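StiE protein (Stigmatella aurantiaca, PDB 6ECX) methylates a polyketide intermediate on oxygen, this chain being the S-adenosylmethionine-dependent O-methyltransferase domain of a much larger multifunctional polyketide synthase. Local coordinates at residues E75-L80 with L161-A166. Residues are numbered along the deposited sequence; the frame is centred on the assembly and turned at random.
Sequences ELRRVL and LGFEVA. With SAM (S-adenosylmethionine), chain B.
Arg77 NH2 lies 2.9 Å from carboxylate atom O of S-adenosylmethionine and also forms a salt bridge with Asp102, while the same nitrogen comes near the Phe163 ring across the contact. The site belongs to the Rossmann-like methyltransferase fold: helix 64-80 packs against the end of strand 157-163, a central parallel strand, where the chain turns into the cofactor pocket. The cofactor carboxylate carbon lies in the guanidinium plane, at its edge. Arg77 reaches it through a chain bent at its second torsion (chi2 78°) and straight beyond, and a cation-pi contact with Phe37 adds a further hold. NH2 is thus shared between two carboxylates, that of Asp102 and that of the cofactor, which probably fixes the rotation of the guanidinium. Its plane stands 89° from that of the Phe163 ring, with Arg77 NH2 4.0 Å from Phe163 CD2, approaching obliquely. Apolar packing also joins helix and strand. Leu80 CD1 sits 4.0 Å from the Phe163 ring centroid, only 11° off the normal, which identifies a CH-pi contact over the face; Leu80 CD2 reaches Phe163 CE1 at 3.8 Å. The opposite face meets Leu161 CB, offset toward the rim, so the ring is sandwiched. The backbone beside this ring serves the ligand too: Phe163 O accepts a hydrogen bond from the cofactor's amino N at 3.2 Å, and Val165 CG1 touches its ribose O4' at 3.7 Å.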
ATOM      1  N   GLU A  75     -12.743   0.520  -0.672  1.00 55.34           N
ATOM      2  CA  GLU A  75     -12.724   1.206  -1.960  1.00 51.16           C
ATOM      3  C   GLU A  75     -11.299   1.392  -2.481  1.00 57.70           C
ATOM      4  O   GLU A  75     -11.045   1.251  -3.684  1.00 46.46           O
ATOM      5  CB  GLU A  75     -13.437   2.551  -1.829  1.00 49.99           C
ATOM      6  CG  GLU A  75     -13.304   3.466  -3.040  1.00 48.89           C
ATOM      7  CD  GLU A  75     -14.036   2.961  -4.277  1.00 54.25           C
ATOM      8  OE1 GLU A  75     -14.725   1.918  -4.199  1.00 53.48           O
ATOM      9  OE2 GLU A  75     -13.915   3.626  -5.332  1.00 56.33           O
ATOM     10  N   LEU A  76     -10.354   1.725  -1.595  1.00 53.04           N
ATOM     11  CA  LEU A  76      -8.953   1.767  -2.005  1.00 48.97           C
ATOM     12  C   LEU A  76      -8.525   0.425  -2.592  1.00 49.58           C
ATOM     13  O   LEU A  76      -7.896   0.366  -3.659  1.00 49.16           O
ATOM     14  CB  LEU A  76      -8.073   2.138  -0.810  1.00 51.65           C
ATOM     15  CG  LEU A  76      -6.572   2.181  -1.085  1.00 48.69           C
ATOM     16  CD1 LEU A  76      -6.185   3.530  -1.669  1.00 50.63           C
ATOM     17  CD2 LEU A  76      -5.826   1.940   0.205  1.00 59.97           C
ATOM     18  N   ARG A  77      -8.904  -0.667  -1.921  1.00 40.39           N
ATOM     19  CA  ARG A  77      -8.583  -2.007  -2.402  1.00 44.07           C
ATOM     20  C   ARG A  77      -9.256  -2.311  -3.744  1.00 47.31           C
ATOM     21  O   ARG A  77      -8.651  -2.948  -4.615  1.00 46.66           O
ATOM     22  CB  ARG A  77      -9.017  -3.044  -1.371  1.00 48.69           C
ATOM     23  CG  ARG A  77      -7.895  -3.618  -0.531  1.00 68.47           C
ATOM     24  CD  ARG A  77      -7.495  -2.662   0.549  1.00 79.41           C
ATOM     25  NE  ARG A  77      -6.340  -3.136   1.310  1.00 80.79           N
ATOM     26  CZ  ARG A  77      -5.778  -2.442   2.291  1.00 73.83           C
ATOM     27  NH1 ARG A  77      -6.277  -1.256   2.615  1.00 75.15           N
ATOM     28  NH2 ARG A  77      -4.729  -2.924   2.940  1.00 68.52           N
ATOM     29  N   ARG A  78     -10.526  -1.915  -3.902  1.00 50.41           N
ATOM     30  CA  ARG A  78     -11.235  -2.155  -5.156  1.00 52.61           C
ATOM     31  C   ARG A  78     -10.461  -1.559  -6.326  1.00 46.59           C
ATOM     32  O   ARG A  78     -10.256  -2.222  -7.346  1.00 43.58           O
ATOM     33  CB  ARG A  78     -12.657  -1.582  -5.092  1.00 50.41           C
ATOM     34  CG  ARG A  78     -13.557  -1.990  -6.274  1.00 49.77           C
ATOM     35  CD  ARG A  78     -14.943  -1.341  -6.182  1.00 47.45           C
ATOM     36  NE  ARG A  78     -14.862   0.108  -6.366  1.00 49.42           N
ATOM     37  CZ  ARG A  78     -15.033   0.724  -7.532  1.00 53.47           C
ATOM     38  NH1 ARG A  78     -15.310   0.017  -8.620  1.00 52.46           N
ATOM     39  NH2 ARG A  78     -14.921   2.043  -7.610  1.00 54.08           N
ATOM     40  N   VAL A  79      -9.949  -0.340  -6.158  1.00 48.89           N
ATOM     41  CA  VAL A  79      -9.199   0.305  -7.236  1.00 51.24           C
ATOM     42  C   VAL A  79      -7.832  -0.355  -7.425  1.00 51.31           C
ATOM     43  O   VAL A  79      -7.389  -0.573  -8.563  1.00 46.25           O
ATOM     44  CB  VAL A  79      -9.070   1.812  -6.974  1.00 45.68           C
ATOM     45  CG1 VAL A  79      -8.322   2.484  -8.125  1.00 42.18           C
ATOM     46  CG2 VAL A  79     -10.452   2.435  -6.785  1.00 46.41           C
ATOM     47  N   LEU A  80      -7.143  -0.681  -6.321  1.00 43.63           N
ATOM     48  CA  LEU A  80      -5.861  -1.385  -6.403  1.00 40.83           C
ATOM     49  C   LEU A  80      -5.950  -2.672  -7.214  1.00 39.49           C
ATOM     50  O   LEU A  80      -5.012  -3.021  -7.938  1.00 45.88           O
ATOM     51  CB  LEU A  80      -5.349  -1.708  -4.999  1.00 49.13           C
ATOM     52  CG  LEU A  80      -4.561  -0.598  -4.312  1.00 44.76           C
ATOM     53  CD1 LEU A  80      -4.570  -0.783  -2.787  1.00 49.35           C
ATOM     54  CD2 LEU A  80      -3.139  -0.644  -4.856  1.00 43.80           C
ATOM     55  N   LEU A 161       1.891  -8.196  -3.864  1.00 38.96           N
ATOM     56  CA  LEU A 161       1.205  -7.070  -3.243  1.00 37.65           C
ATOM     57  C   LEU A 161       2.208  -6.281  -2.406  1.00 41.80           C
ATOM     58  O   LEU A 161       2.977  -6.871  -1.624  1.00 42.76           O
ATOM     59  CB  LEU A 161       0.049  -7.516  -2.321  1.00 38.32           C
ATOM     60  CG  LEU A 161      -0.943  -8.599  -2.721  1.00 45.95           C
ATOM     61  CD1 LEU A 161      -1.965  -8.825  -1.602  1.00 46.43           C
ATOM     62  CD2 LEU A 161      -1.659  -8.218  -3.994  1.00 43.54           C
ATOM     63  N   GLY A 162       2.181  -4.957  -2.551  1.00 38.53           N
ATOM     64  CA  GLY A 162       2.953  -4.082  -1.675  1.00 35.82           C
ATOM     65  C   GLY A 162       2.167  -2.814  -1.437  1.00 43.57           C
ATOM     66  O   GLY A 162       2.292  -1.854  -2.203  1.00 39.20           O
ATOM     67  N   PHE A 163       1.337  -2.795  -0.393  1.00 44.52           N
ATOM     68  CA  PHE A 163       0.503  -1.640  -0.082  1.00 50.03           C
ATOM     69  C   PHE A 163       1.201  -0.866   1.031  1.00 51.82           C
ATOM     70  O   PHE A 163       1.249  -1.325   2.179  1.00 50.79           O
ATOM     71  CB  PHE A 163      -0.913  -2.060   0.319  1.00 48.31           C
ATOM     72  CG  PHE A 163      -1.606  -2.951  -0.711  1.00 47.70           C
ATOM     73  CD1 PHE A 163      -1.257  -2.889  -2.067  1.00 47.89           C
ATOM     74  CD2 PHE A 163      -2.593  -3.858  -0.316  1.00 48.29           C
ATOM     75  CE1 PHE A 163      -1.882  -3.712  -3.005  1.00 43.52           C
ATOM     76  CE2 PHE A 163      -3.229  -4.683  -1.246  1.00 49.90           C
ATOM     77  CZ  PHE A 163      -2.865  -4.609  -2.602  1.00 41.97           C
ATOM     78  N   GLU A 164       1.763   0.284   0.675  1.00 48.68           N
ATOM     79  CA  GLU A 164       2.504   1.144   1.598  1.00 60.34           C
ATOM     80  C   GLU A 164       3.647   0.381   2.272  1.00 61.63           C
ATOM     81  O   GLU A 164       3.806   0.400   3.496  1.00 60.59           O
ATOM     82  CB  GLU A 164       1.565   1.758   2.636  1.00 58.82           C
ATOM     83  CG  GLU A 164       0.503   2.679   2.074  1.00 59.13           C
ATOM     84  CD  GLU A 164      -0.343   3.325   3.167  1.00 75.61           C
ATOM     85  OE1 GLU A 164      -1.449   3.813   2.858  1.00 78.94           O
ATOM     86  OE2 GLU A 164       0.105   3.344   4.336  1.00 82.58           O
ATOM     87  N   VAL A 165       4.449  -0.305   1.457  1.00 50.13           N
ATOM     88  CA  VAL A 165       5.552  -1.117   1.966  1.00 51.76           C
ATOM     89  C   VAL A 165       6.869  -0.696   1.325  1.00 52.58           C
ATOM     90  O   VAL A 165       7.845  -0.390   2.020  1.00 54.88           O
ATOM     91  CB  VAL A 165       5.305  -2.620   1.724  1.00 60.43           C
ATOM     92  CG1 VAL A 165       6.436  -3.427   2.341  1.00 67.00           C
ATOM     93  CG2 VAL A 165       3.951  -3.045   2.273  1.00 55.57           C
ATOM     94  N   ALA A 166       6.909  -0.699  -0.009  1.00 45.29           N
ATOM     95  CA  ALA A 166       8.158  -0.417  -0.715  1.00 49.21           C
ATOM     96  C   ALA A 166       8.763   0.910  -0.272  1.00 57.83           C
ATOM     97  O   ALA A 166       9.991   1.044  -0.191  1.00 61.94           O
ATOM     98  CB  ALA A 166       7.927  -0.428  -2.235  1.00 51.69           C
TER
HETATM   99  N   SAM B1301       0.211  -3.915   3.642  1.00 59.92           N
HETATM  100  CA  SAM B1301      -0.389  -3.886   4.970  1.00 68.71           C
HETATM  101  C   SAM B1301      -1.720  -3.147   4.949  1.00 81.70           C
HETATM  102  O   SAM B1301      -2.014  -2.475   3.965  1.00 85.24           O
HETATM  103  OXT SAM B1301      -2.523  -3.202   5.885  1.00 81.46           O
HETATM  104  CB  SAM B1301       0.563  -3.235   5.959  1.00 64.93           C
HETATM  105  CG  SAM B1301       1.113  -1.885   5.515  1.00 64.36           C
HETATM  106  SD  SAM B1301       2.061  -1.126   6.861  1.00 60.79           S
HETATM  107  CE  SAM B1301       1.781   0.632   6.526  1.00 61.22           C
HETATM  108  C5' SAM B1301       3.774  -1.460   6.379  1.00 41.71           C
HETATM  109  C4' SAM B1301       4.151  -2.937   6.522  1.00 51.82           C
HETATM  110  O4' SAM B1301       5.376  -3.247   5.874  1.00 50.78           O
HETATM  111  C3' SAM B1301       4.318  -3.429   7.956  1.00 63.24           C
HETATM  112  O3' SAM B1301       3.623  -4.661   8.026  1.00 57.42           O
HETATM  113  C2' SAM B1301       5.810  -3.697   8.107  1.00 60.11           C
HETATM  114  O2' SAM B1301       6.126  -4.747   9.000  1.00 55.81           O
HETATM  115  C1' SAM B1301       6.166  -4.099   6.683  1.00 53.35           C
HETATM  116  N9  SAM B1301       7.587  -3.965   6.307  1.00 52.12           N
HETATM  117  C8  SAM B1301       8.343  -2.820   6.373  1.00 52.72           C
HETATM  118  N7  SAM B1301       9.586  -3.098   5.901  1.00 48.68           N
HETATM  119  C5  SAM B1301       9.641  -4.401   5.543  1.00 44.03           C
HETATM  120  C6  SAM B1301      10.645  -5.192   5.015  1.00 45.29           C
HETATM  121  N6  SAM B1301      11.854  -4.691   4.766  1.00 54.74           N
HETATM  122  N1  SAM B1301      10.397  -6.527   4.735  1.00 56.71           N
HETATM  123  C2  SAM B1301       9.155  -7.067   4.972  1.00 46.87           C
HETATM  124  N3  SAM B1301       8.161  -6.268   5.497  1.00 48.39           N
HETATM  125  C4  SAM B1301       8.390  -4.960   5.786  1.00 50.01           C